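Local coordinates for protein probable hydrolase (PDB 7AL6) that is of unknown function but has an alpha/beta hydrolase fold and is probably a hydrolase, possibly a lipolytic enzyme, at residues D79-V84 and V109-A114. Sequence-based numbering, arbitrary orientation.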
loop_
_atom_site.group_PDB
_atom_site.type_symbol
_atom_site.label_atom_id
_atom_site.label_comp_id
_atom_site.label_asym_id
_atom_site.label_seq_id
_atom_site.Cartn_x
_atom_site.Cartn_y
_atom_site.Cartn_z
ATOM N N ASP A 79 -11.983 -3.978 14.364
ATOM C CA ASP A 79 -11.297 -3.186 13.317
ATOM C C ASP A 79 -12.173 -1.965 13.013
ATOM O O ASP A 79 -11.652 -0.876 13.004
ATOM C CB ASP A 79 -10.990 -4.019 12.070
ATOM C CG ASP A 79 -10.061 -5.196 12.287
ATOM O OD1 ASP A 79 -9.132 -5.048 13.026
ATOM O OD2 ASP A 79 -10.288 -6.209 11.701
ATOM N N TYR A 80 -13.482 -2.151 12.854
ATOM C CA TYR A 80 -14.399 -1.028 12.661
ATOM C C TYR A 80 -14.419 -0.119 13.884
ATOM O O TYR A 80 -14.508 1.109 13.755
ATOM C CB TYR A 80 -15.819 -1.516 12.381
ATOM C CG TYR A 80 -16.070 -2.264 11.084
ATOM C CD1 TYR A 80 -15.740 -1.708 9.836
ATOM C CD2 TYR A 80 -16.661 -3.535 11.107
ATOM C CE1 TYR A 80 -15.988 -2.421 8.657
ATOM C CE2 TYR A 80 -16.895 -4.247 9.943
ATOM C CZ TYR A 80 -16.566 -3.671 8.715
ATOM O OH TYR A 80 -16.807 -4.388 7.573
ATOM N N ALA A 81 -14.344 -0.707 15.086
ATOM C CA ALA A 81 -14.378 0.097 16.308
ATOM C C ALA A 81 -13.186 1.026 16.372
ATOM O O ALA A 81 -13.317 2.200 16.730
ATOM C CB ALA A 81 -14.388 -0.821 17.537
ATOM N N LEU A 82 -11.992 0.501 16.070
ATOM C CA LEU A 82 -10.814 1.360 16.038
ATOM C C LEU A 82 -11.002 2.500 15.033
ATOM O O LEU A 82 -10.706 3.664 15.342
ATOM C CB LEU A 82 -9.574 0.510 15.717
ATOM C CG LEU A 82 -8.255 1.310 15.617
ATOM C CD1 LEU A 82 -7.938 2.071 16.921
ATOM C CD2 LEU A 82 -7.091 0.456 15.218
ATOM N N ASP A 83 -11.499 2.187 13.817
ATOM C CA ASP A 83 -11.730 3.235 12.801
ATOM C C ASP A 83 -12.608 4.366 13.337
ATOM O O ASP A 83 -12.316 5.548 13.142
ATOM C CB ASP A 83 -12.387 2.661 11.540
ATOM C CG ASP A 83 -11.498 1.671 10.812
ATOM O OD1 ASP A 83 -10.280 1.595 11.087
ATOM O OD2 ASP A 83 -12.020 1.011 9.922
ATOM N N VAL A 84 -13.708 4.005 13.999
ATOM C CA VAL A 84 -14.643 5.007 14.510
ATOM C C VAL A 84 -13.967 5.881 15.554
ATOM O O VAL A 84 -14.084 7.108 15.537
ATOM C CB VAL A 84 -15.894 4.300 15.068
ATOM C CG1 VAL A 84 -16.818 5.291 15.727
ATOM C CG2 VAL A 84 -16.635 3.578 13.924
ATOM N N VAL A 109 -21.860 -0.917 20.413
ATOM C CA VAL A 109 -21.880 -1.548 21.739
ATOM C C VAL A 109 -20.484 -1.962 22.156
ATOM O O VAL A 109 -20.097 -1.806 23.319
ATOM C CB VAL A 109 -22.839 -2.760 21.757
ATOM C CG1 VAL A 109 -22.608 -3.656 23.012
ATOM C CG2 VAL A 109 -24.305 -2.319 21.692
ATOM N N LEU A 110 -19.707 -2.508 21.228
ATOM C CA LEU A 110 -18.318 -2.935 21.499
ATOM C C LEU A 110 -17.510 -1.712 21.932
ATOM O O LEU A 110 -16.846 -1.792 22.903
ATOM C CB LEU A 110 -17.707 -3.541 20.233
ATOM C CG LEU A 110 -18.132 -4.962 19.886
ATOM C CD1 LEU A 110 -17.291 -5.493 18.753
ATOM C CD2 LEU A 110 -18.046 -5.884 21.085
ATOM N N LEU A 111 -17.645 -0.608 21.227
ATOM C CA LEU A 111 -16.922 0.641 21.519
ATOM C C LEU A 111 -17.373 1.211 22.869
ATOM O O LEU A 111 -16.527 1.563 23.647
ATOM C CB LEU A 111 -17.184 1.604 20.371
ATOM C CG LEU A 111 -16.292 2.831 20.313
ATOM C CD1 LEU A 111 -14.835 2.466 20.465
ATOM C CD2 LEU A 111 -16.535 3.570 19.021
ATOM N N ALA A 112 -18.671 1.238 23.126
ATOM C CA ALA A 112 -19.256 1.771 24.373
ATOM C C ALA A 112 -18.772 0.911 25.537
ATOM O O ALA A 112 -18.426 1.450 26.556
ATOM C CB ALA A 112 -20.748 1.819 24.281
ATOM N N GLY A 113 -18.707 -0.391 25.350
ATOM C CA GLY A 113 -18.246 -1.281 26.399
ATOM C C GLY A 113 -16.748 -1.205 26.626
ATOM O O GLY A 113 -16.277 -1.350 27.760
ATOM N N ALA A 114 -15.978 -0.968 25.561
ATOM C CA ALA A 114 -14.525 -0.988 25.682
ATOM C C ALA A 114 -13.975 0.340 26.165
ATOM O O ALA A 114 -12.994 0.357 26.912
ATOM C CB ALA A 114 -13.879 -1.347 24.330
#
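Two helices of the alpha/beta hydrolase core meet here through Ala81 and Val84 of helix 77-91 and Leu111 of helix 103-114. The backbones come nearest at Ala81 and Leu111, whose CA atoms are 5.8 Å apart, a short spacing consistent with the small alanine side chain, which points toward the other helix. Leu111 reaches across with CG anti to its backbone N (chi1 -167°), and its two methyls take different targets. CD2 meets Val84 CG1 at 3.7 Å, the closest approach between the segments, where the two side chains cross at a slant. CD1 lies nearer the start of helix 77-91, 4.0 Å from Ala81 O and 4.4 Å from Ala81 CB. Thus one leucine spans residues three apart, on the same face of the opposing helix. No hydrogen bond joins the segments, and with 143 Å² buried in all, this is a small van der Waals contact, mostly between apolar side chains. All three touching residues are buried. Val84 also packs on Ile31 and Leu33 of strand 28-33, tying its helix to the central sheet, while Leu111 touches Leu146 of the second subunit. Helix 103-114 begins within a GxSxG sequence (Gly100, Ser102, Gly104), consistent with a nucleophile elbow, so this pairing joins the probable elbow helix to its neighbour helix 77-91, an arrangement characteristic of the alpha/beta hydrolase fold.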